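Local coordinates for oligopeptide-binding protein appA (Bacillus subtilis, PDB 1XOC) that binds oligopeptides, here a nonapeptide, as the receptor component of an ABC-type oligopeptide permease that can replace the OPP system in sporulation and genetic competence, at residues Phe239-Ala244 against Lys507-Asn512; Gly22-Gly27 against Glu514-Ala519. All coordinates share one frame; numbering follows the deposited sequence.

Interaction 1 of 2, residues Phe239-Ala244 against Lys507-Asn512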
ATOM      1  N   PHE A 239     -18.587   9.321  -2.933  1.00 29.49           N
ATOM      2  CA  PHE A 239     -17.540   8.532  -3.588  1.00 29.14           C
ATOM      3  C   PHE A 239     -17.054   7.478  -2.598  1.00 29.92           C
ATOM      4  O   PHE A 239     -16.694   7.817  -1.461  1.00 28.72           O
ATOM      5  CB  PHE A 239     -16.399   9.444  -4.040  1.00 29.60           C
ATOM      6  CG  PHE A 239     -15.405   8.780  -4.967  1.00 30.19           C
ATOM      7  CD1 PHE A 239     -14.373   7.981  -4.450  1.00 31.20           C
ATOM      8  CD2 PHE A 239     -15.503   8.927  -6.352  1.00 30.27           C
ATOM      9  CE1 PHE A 239     -13.451   7.378  -5.283  1.00 31.38           C
ATOM     10  CE2 PHE A 239     -14.592   8.298  -7.225  1.00 30.18           C
ATOM     11  CZ  PHE A 239     -13.574   7.500  -6.695  1.00 29.99           C
ATOM     12  N   PHE A 240     -17.073   6.204  -3.001  1.00 29.74           N
ATOM     13  CA  PHE A 240     -16.780   5.119  -2.059  1.00 29.71           C
ATOM     14  C   PHE A 240     -16.478   3.831  -2.802  1.00 29.99           C
ATOM     15  O   PHE A 240     -17.124   3.537  -3.803  1.00 29.27           O
ATOM     16  CB  PHE A 240     -17.971   4.913  -1.093  1.00 29.99           C
ATOM     17  CG  PHE A 240     -17.667   3.977   0.038  1.00 29.78           C
ATOM     18  CD1 PHE A 240     -16.600   4.228   0.865  1.00 30.61           C
ATOM     19  CD2 PHE A 240     -18.380   2.819   0.219  1.00 30.15           C
ATOM     20  CE1 PHE A 240     -16.299   3.345   1.904  1.00 32.99           C
ATOM     21  CE2 PHE A 240     -18.052   1.914   1.258  1.00 30.19           C
ATOM     22  CZ  PHE A 240     -17.030   2.185   2.071  1.00 29.00           C
ATOM     23  N   ASN A 241     -15.534   3.038  -2.263  1.00 30.32           N
ATOM     24  CA  ASN A 241     -15.251   1.680  -2.727  1.00 30.37           C
ATOM     25  C   ASN A 241     -16.204   0.717  -2.050  1.00 30.79           C
ATOM     26  O   ASN A 241     -15.993   0.313  -0.895  1.00 30.12           O
ATOM     27  CB  ASN A 241     -13.803   1.315  -2.393  1.00 31.27           C
ATOM     28  CG  ASN A 241     -13.341   0.007  -3.057  1.00 32.87           C
ATOM     29  OD1 ASN A 241     -14.112  -0.717  -3.708  1.00 32.87           O
ATOM     30  ND2 ASN A 241     -12.054  -0.286  -2.880  1.00 39.32           N
ATOM     31  N   VAL A 242     -17.281   0.393  -2.737  1.00 29.56           N
ATOM     32  CA  VAL A 242     -18.336  -0.437  -2.185  1.00 30.53           C
ATOM     33  C   VAL A 242     -17.898  -1.892  -2.080  1.00 30.95           C
ATOM     34  O   VAL A 242     -17.462  -2.480  -3.078  1.00 30.08           O
ATOM     35  CB  VAL A 242     -19.594  -0.393  -3.099  1.00 30.43           C
ATOM     36  CG1 VAL A 242     -20.692  -1.283  -2.564  1.00 32.69           C
ATOM     37  CG2 VAL A 242     -20.046   1.048  -3.280  1.00 32.79           C
ATOM     38  N   PRO A 243     -18.061  -2.512  -0.904  1.00 31.86           N
ATOM     39  CA  PRO A 243     -17.799  -3.960  -0.810  1.00 31.54           C
ATOM     40  C   PRO A 243     -18.610  -4.763  -1.820  1.00 31.57           C
ATOM     41  O   PRO A 243     -19.770  -4.451  -2.068  1.00 31.15           O
ATOM     42  CB  PRO A 243     -18.283  -4.306   0.606  1.00 32.37           C
ATOM     43  CG  PRO A 243     -18.134  -3.047   1.371  1.00 32.59           C
ATOM     44  CD  PRO A 243     -18.475  -1.950   0.399  1.00 31.95           C
ATOM     45  N   ALA A 244     -18.029  -5.827  -2.366  1.00 32.23           N
ATOM     46  CA  ALA A 244     -18.735  -6.630  -3.386  1.00 32.63           C
ATOM     47  C   ALA A 244     -20.098  -7.148  -2.947  1.00 33.37           C
ATOM     48  O   ALA A 244     -21.033  -7.219  -3.751  1.00 34.32           O
ATOM     49  CB  ALA A 244     -17.883  -7.804  -3.825  1.00 32.91           C
ATOM     50  N   LYS A 507      -4.358   1.463  -8.623  1.00 28.86           N
ATOM     51  CA  LYS A 507      -3.630   1.739  -7.401  1.00 30.15           C
ATOM     52  C   LYS A 507      -4.064   3.018  -6.675  1.00 31.17           C
ATOM     53  O   LYS A 507      -4.211   3.033  -5.424  1.00 31.71           O
ATOM     54  CB  LYS A 507      -2.128   1.779  -7.698  1.00 30.48           C
ATOM     55  CG  LYS A 507      -1.311   1.990  -6.408  1.00 30.29           C
ATOM     56  CD  LYS A 507       0.191   1.973  -6.632  1.00 31.93           C
ATOM     57  CE  LYS A 507       0.949   2.385  -5.354  1.00 32.87           C
ATOM     58  NZ  LYS A 507       0.901   1.334  -4.325  1.00 33.82           N
ATOM     59  N   ARG A 508      -4.246   4.100  -7.421  1.00 30.07           N
ATOM     60  CA  ARG A 508      -4.647   5.384  -6.840  1.00 31.03           C
ATOM     61  C   ARG A 508      -6.133   5.661  -7.058  1.00 32.12           C
ATOM     62  O   ARG A 508      -6.543   6.046  -8.166  1.00 30.44           O
ATOM     63  CB  ARG A 508      -3.816   6.537  -7.404  1.00 31.06           C
ATOM     64  CG  ARG A 508      -2.395   6.600  -6.982  1.00 34.71           C
ATOM     65  CD  ARG A 508      -2.189   7.578  -5.822  1.00 37.05           C
ATOM     66  NE  ARG A 508      -2.833   7.146  -4.592  1.00 37.08           N
ATOM     67  CZ  ARG A 508      -2.389   6.163  -3.818  1.00 38.50           C
ATOM     68  NH1 ARG A 508      -1.280   5.509  -4.139  1.00 39.89           N
ATOM     69  NH2 ARG A 508      -3.053   5.830  -2.718  1.00 38.57           N
ATOM     70  N   ASP A 509      -6.942   5.479  -6.014  1.00 32.10           N
ATOM     71  CA  ASP A 509      -8.403   5.619  -6.131  1.00 32.88           C
ATOM     72  C   ASP A 509      -8.823   7.000  -6.582  1.00 31.84           C
ATOM     73  O   ASP A 509      -9.821   7.149  -7.262  1.00 33.93           O
ATOM     74  CB  ASP A 509      -9.116   5.289  -4.797  1.00 34.33           C
ATOM     75  CG  ASP A 509      -9.194   3.821  -4.540  1.00 40.36           C
ATOM     76  OD1 ASP A 509      -8.677   3.020  -5.379  1.00 40.20           O
ATOM     77  OD2 ASP A 509      -9.810   3.449  -3.509  1.00 47.74           O
ATOM     78  N   LEU A 510      -8.039   7.986  -6.185  1.00 31.19           N
ATOM     79  CA  LEU A 510      -8.324   9.385  -6.502  1.00 31.19           C
ATOM     80  C   LEU A 510      -7.364   9.905  -7.572  1.00 30.37           C
ATOM     81  O   LEU A 510      -7.113  11.093  -7.667  1.00 30.50           O
ATOM     82  CB  LEU A 510      -8.255  10.233  -5.236  1.00 31.36           C
ATOM     83  CG  LEU A 510      -9.134   9.730  -4.068  1.00 32.02           C
ATOM     84  CD1 LEU A 510      -9.035  10.618  -2.825  1.00 32.63           C
ATOM     85  CD2 LEU A 510     -10.597   9.614  -4.506  1.00 33.07           C
ATOM     86  N   TYR A 511      -6.898   9.019  -8.451  1.00 30.02           N
ATOM     87  CA  TYR A 511      -5.988   9.426  -9.500  1.00 30.36           C
ATOM     88  C   TYR A 511      -6.563  10.595 -10.301  1.00 29.89           C
ATOM     89  O   TYR A 511      -7.652  10.496 -10.826  1.00 29.95           O
ATOM     90  CB  TYR A 511      -5.692   8.263 -10.441  1.00 30.16           C
ATOM     91  CG  TYR A 511      -4.783   8.610 -11.625  1.00 30.00           C
ATOM     92  CD1 TYR A 511      -3.438   8.897 -11.432  1.00 29.31           C
ATOM     93  CD2 TYR A 511      -5.275   8.657 -12.908  1.00 29.11           C
ATOM     94  CE1 TYR A 511      -2.603   9.206 -12.523  1.00 31.67           C
ATOM     95  CE2 TYR A 511      -4.456   8.985 -13.973  1.00 30.67           C
ATOM     96  CZ  TYR A 511      -3.124   9.270 -13.749  1.00 31.64           C
ATOM     97  OH  TYR A 511      -2.277   9.611 -14.783  1.00 34.30           O
ATOM     98  N   ASN A 512      -5.784  11.660 -10.434  1.00 31.21           N
ATOM     99  CA  ASN A 512      -6.135  12.814 -11.286  1.00 30.86           C
ATOM    100  C   ASN A 512      -7.498  13.437 -10.955  1.00 30.64           C
ATOM    101  O   ASN A 512      -8.193  13.983 -11.821  1.00 30.30           O
ATOM    102  CB  ASN A 512      -5.987  12.479 -12.758  1.00 32.18           C
ATOM    103  CG  ASN A 512      -4.594  12.747 -13.267  1.00 34.59           C
ATOM    104  OD1 ASN A 512      -3.644  12.964 -12.487  1.00 39.85           O
ATOM    105  ND2 ASN A 512      -4.440  12.706 -14.576  1.00 36.20           N
TER
HETATM  106  O   HOH W   1     -10.178   1.624  -1.641  1.00 49.57           O
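Phe239 carries the apolar half of this contact, meeting Leu510 and the backbone of Asp509; the backbones stand too far apart to pair, the CA atoms of Phe239 and Leu510 being 9.7 Å apart. From CB, which points toward 507-512, CG lies anti to the backbone N (chi1 -168°), sending the ring toward Leu510. CD1 lies 4.1 Å from Leu510 CD2, and CE1 closes on the same methyl at 3.7 Å. At the tip, CZ comes within 3.8 Å of Asp509 O. Both partners reach the ring obliquely, and the leucine and phenylalanine side chains run past each other in opposite senses. With the ring cut back to an alanine, Leu510 CD2 would probably lose its aromatic partner and a gap would open beside the Asp509 carbonyl. The polar half is indirect: one water accepts from Asn241 ND2 at 3.0 Å and donates to Asp509 OD2 at 2.6 Å. A bound zinc ion also lies about 3 Å from the Asp509 side chain. Asn241 OD1 takes a hydrogen bond from His492 N, which holds the amide from its other end. Arg508 to Tyr511 forms a type I turn, closed by Tyr511 N to Arg508 O. Asn241 packs on an aromatic side chain of the bound peptide, and Lys507 NZ bonds to the peptide backbone. Strand 240-241 lies along strand 483-496, whose Met493 and Met495 also touch Phe239, while Leu510 rests on Met51 of helix 43-52.

Interaction 2 of 2, residues Gly22-Gly27 against Glu514-Ala519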
ATOM      1  N   GLY A  22     -18.444  22.226  -7.308  1.00 32.61           N
ATOM      2  CA  GLY A  22     -18.859  21.023  -6.623  1.00 33.19           C
ATOM      3  C   GLY A  22     -17.908  20.560  -5.544  1.00 32.55           C
ATOM      4  O   GLY A  22     -16.752  20.996  -5.429  1.00 32.70           O
ATOM      5  N   ASP A  23     -18.420  19.643  -4.738  1.00 32.78           N
ATOM      6  CA  ASP A  23     -17.730  19.145  -3.572  1.00 32.83           C
ATOM      7  C   ASP A  23     -17.792  17.608  -3.596  1.00 33.06           C
ATOM      8  O   ASP A  23     -18.864  17.001  -3.734  1.00 33.46           O
ATOM      9  CB  ASP A  23     -18.367  19.752  -2.320  1.00 33.86           C
ATOM     10  CG  ASP A  23     -18.399  21.277  -2.368  1.00 35.26           C
ATOM     11  OD1 ASP A  23     -17.356  21.924  -2.164  1.00 36.60           O
ATOM     12  OD2 ASP A  23     -19.487  21.866  -2.611  1.00 38.36           O
ATOM     13  N   LEU A  24     -16.642  16.976  -3.526  1.00 32.41           N
ATOM     14  CA  LEU A  24     -16.614  15.523  -3.467  1.00 32.35           C
ATOM     15  C   LEU A  24     -16.385  15.130  -2.018  1.00 31.35           C
ATOM     16  O   LEU A  24     -15.538  15.711  -1.342  1.00 31.50           O
ATOM     17  CB  LEU A  24     -15.540  14.934  -4.379  1.00 32.92           C
ATOM     18  CG  LEU A  24     -15.737  13.468  -4.759  1.00 33.22           C
ATOM     19  CD1 LEU A  24     -16.793  13.337  -5.829  1.00 34.74           C
ATOM     20  CD2 LEU A  24     -14.432  12.907  -5.198  1.00 34.54           C
ATOM     21  N   VAL A  25     -17.166  14.169  -1.541  1.00 30.72           N
ATOM     22  CA  VAL A  25     -16.996  13.642  -0.199  1.00 29.75           C
ATOM     23  C   VAL A  25     -16.727  12.151  -0.341  1.00 28.94           C
ATOM     24  O   VAL A  25     -17.617  11.370  -0.676  1.00 28.67           O
ATOM     25  CB  VAL A  25     -18.203  13.920   0.711  1.00 29.39           C
ATOM     26  CG1 VAL A  25     -17.940  13.370   2.122  1.00 31.61           C
ATOM     27  CG2 VAL A  25     -18.516  15.414   0.758  1.00 30.27           C
ATOM     28  N   VAL A  26     -15.475  11.805  -0.095  1.00 28.58           N
ATOM     29  CA  VAL A  26     -14.919  10.458  -0.248  1.00 29.19           C
ATOM     30  C   VAL A  26     -15.008   9.748   1.100  1.00 29.36           C
ATOM     31  O   VAL A  26     -14.483  10.228   2.119  1.00 30.44           O
ATOM     32  CB  VAL A  26     -13.441  10.523  -0.698  1.00 28.97           C
ATOM     33  CG1 VAL A  26     -12.784   9.145  -0.819  1.00 29.22           C
ATOM     34  CG2 VAL A  26     -13.345  11.313  -2.002  1.00 30.57           C
ATOM     35  N   GLY A  27     -15.658   8.592   1.112  1.00 29.38           N
ATOM     36  CA  GLY A  27     -15.737   7.786   2.344  1.00 28.52           C
ATOM     37  C   GLY A  27     -14.501   6.911   2.447  1.00 29.69           C
ATOM     38  O   GLY A  27     -14.038   6.344   1.435  1.00 31.09           O
ATOM     39  N   GLU A 514      -8.038  16.164  -9.713  1.00 29.94           N
ATOM     40  CA  GLU A 514      -8.054  17.559 -10.209  1.00 30.62           C
ATOM     41  C   GLU A 514      -8.656  17.725 -11.596  1.00 31.00           C
ATOM     42  O   GLU A 514      -8.962  18.850 -12.007  1.00 32.03           O
ATOM     43  CB  GLU A 514      -6.645  18.153 -10.160  1.00 30.82           C
ATOM     44  CG  GLU A 514      -5.596  17.400 -10.947  1.00 32.12           C
ATOM     45  CD  GLU A 514      -4.883  16.247 -10.189  1.00 34.05           C
ATOM     46  OE1 GLU A 514      -5.400  15.638  -9.204  1.00 35.86           O
ATOM     47  OE2 GLU A 514      -3.752  15.955 -10.605  1.00 38.06           O
ATOM     48  N   LYS A 515      -8.821  16.620 -12.333  1.00 30.02           N
ATOM     49  CA  LYS A 515      -9.376  16.664 -13.659  1.00 30.10           C
ATOM     50  C   LYS A 515     -10.830  16.206 -13.723  1.00 28.93           C
ATOM     51  O   LYS A 515     -11.444  16.241 -14.782  1.00 28.84           O
ATOM     52  CB  LYS A 515      -8.590  15.743 -14.602  1.00 30.60           C
ATOM     53  CG  LYS A 515      -7.071  15.886 -14.624  1.00 34.71           C
ATOM     54  CD  LYS A 515      -6.602  17.261 -14.935  1.00 35.80           C
ATOM     55  CE  LYS A 515      -5.088  17.339 -14.781  1.00 37.62           C
ATOM     56  NZ  LYS A 515      -4.583  18.729 -14.956  1.00 37.64           N
ATOM     57  N   TRP A 516     -11.385  15.746 -12.614  1.00 27.55           N
ATOM     58  CA  TRP A 516     -12.762  15.290 -12.586  1.00 28.73           C
ATOM     59  C   TRP A 516     -13.685  16.497 -12.437  1.00 28.94           C
ATOM     60  O   TRP A 516     -13.321  17.496 -11.823  1.00 29.12           O
ATOM     61  CB  TRP A 516     -13.028  14.378 -11.386  1.00 28.68           C
ATOM     62  CG  TRP A 516     -12.129  13.185 -11.223  1.00 28.81           C
ATOM     63  CD1 TRP A 516     -11.131  12.764 -12.058  1.00 29.02           C
ATOM     64  CD2 TRP A 516     -12.129  12.276 -10.111  1.00 28.90           C
ATOM     65  NE1 TRP A 516     -10.533  11.630 -11.540  1.00 28.78           N
ATOM     66  CE2 TRP A 516     -11.113  11.329 -10.335  1.00 29.46           C
ATOM     67  CE3 TRP A 516     -12.875  12.185  -8.934  1.00 28.69           C
ATOM     68  CZ2 TRP A 516     -10.854  10.282  -9.437  1.00 28.55           C
ATOM     69  CZ3 TRP A 516     -12.608  11.161  -8.043  1.00 29.87           C
ATOM     70  CH2 TRP A 516     -11.607  10.229  -8.289  1.00 30.20           C
ATOM     71  N   TRP A 517     -14.872  16.401 -12.993  1.00 29.24           N
ATOM     72  CA  TRP A 517     -15.835  17.483 -12.893  1.00 29.91           C
ATOM     73  C   TRP A 517     -17.244  16.932 -12.874  1.00 30.16           C
ATOM     74  O   TRP A 517     -17.508  15.808 -13.293  1.00 29.05           O
ATOM     75  CB  TRP A 517     -15.644  18.498 -14.018  1.00 31.30           C
ATOM     76  CG  TRP A 517     -15.629  17.953 -15.431  1.00 32.91           C
ATOM     77  CD1 TRP A 517     -14.586  17.314 -16.063  1.00 34.29           C
ATOM     78  CD2 TRP A 517     -16.654  18.064 -16.374  1.00 34.83           C
ATOM     79  NE1 TRP A 517     -14.923  17.000 -17.333  1.00 34.62           N
ATOM     80  CE2 TRP A 517     -16.191  17.455 -17.566  1.00 34.15           C
ATOM     81  CE3 TRP A 517     -17.931  18.603 -16.339  1.00 33.64           C
ATOM     82  CZ2 TRP A 517     -16.963  17.373 -18.706  1.00 34.83           C
ATOM     83  CZ3 TRP A 517     -18.704  18.538 -17.471  1.00 34.80           C
ATOM     84  CH2 TRP A 517     -18.219  17.922 -18.655  1.00 35.40           C
ATOM     85  N   LEU A 518     -18.153  17.741 -12.351  1.00 31.11           N
ATOM     86  CA  LEU A 518     -19.558  17.391 -12.293  1.00 31.97           C
ATOM     87  C   LEU A 518     -20.325  18.130 -13.379  1.00 32.24           C
ATOM     88  O   LEU A 518     -20.369  19.365 -13.381  1.00 32.10           O
ATOM     89  CB  LEU A 518     -20.107  17.727 -10.914  1.00 31.60           C
ATOM     90  CG  LEU A 518     -19.485  16.877  -9.806  1.00 32.41           C
ATOM     91  CD1 LEU A 518     -19.653  17.512  -8.441  1.00 33.04           C
ATOM     92  CD2 LEU A 518     -20.094  15.482  -9.785  1.00 33.04           C
ATOM     93  N   ALA A 519     -20.897  17.374 -14.312  1.00 33.22           N
ATOM     94  CA  ALA A 519     -21.683  17.943 -15.386  1.00 35.36           C
ATOM     95  C   ALA A 519     -22.976  18.520 -14.818  1.00 36.86           C
ATOM     96  O   ALA A 519     -23.650  17.873 -14.021  1.00 37.50           O
ATOM     97  CB  ALA A 519     -21.979  16.883 -16.419  1.00 34.73           C
TER
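This is an apolar, side-chain-mediated contact in which the end of the chain lies against its beginning: 514-519, carrying the short strand 517-518, packs beside the start of strand 23-28, an outermost strand of a four-stranded mixed sheet. The two segments share no hydrogen bond, and their nearest CA atoms, those of Gly22 and Leu518, are 6.8 Å apart, so neither extends the other's sheet here. Two separate touches hold them. In the first, Leu24 brings its CD2 methyl to the edge of the Trp516 indole, near the ring plane, 3.8 Å from CZ3; the neighbouring CE3 of Trp516 is 4.1 Å from the same Leu24 CD2. The two side chains cross at about a right angle, the methyl abutting the six-membered ring at its rim. Trp516 has CG beside its backbone N (chi1 -54°), which turns the benzo edge toward strand 23-28, while NE1 makes a weak hydrogen bond to Tyr511 O. Tyr502 meets the indole edge-to-face. In the second touch, Leu518 CD1 sits 4.0 Å from Gly22 CA. A CB on Gly22 would fall only 2.6 Å from that methyl, a clash, and at phi 103° it would also press on the preceding carbonyl oxygen. Backbone bonds of strand 23-28 go to strand 216-221 instead: Leu24 bonds to Thr216 and Thr218. The Asp23 side chain, whose CB points away from 514-519, hydrogen-bonds through OD1 to Thr216 OG1. Strand 517-518 in turn pairs antiparallel with strand 499-500, whose Leu499 touches both Trp516 and Leu518. Bringing both chain termini together in one lobe fits the periplasmic binding protein fold of solute-binding family 5, as in the related OppA.

How the interactions relate
Both contacts bring the C-terminal part of the chain against more N-terminal strands, and their centres are only 13 Å apart. They join directly: Phe239 O lies 2.9 Å from Gly27 N, a probable hydrogen bond, and the Phe239 and Trp516 rings meet with planes at about 30°, so the two aromatic residues form one apolar cluster shared by both. Interaction 1 lies nearer the chain's centre, adds a water bridge to its apolar packing and borders the bound peptide. Interaction 2 lies farther out, between the chain ends, and is purely apolar across its segments. Each is partly buried, with two buried residues, but only interaction 2 includes an exposed one.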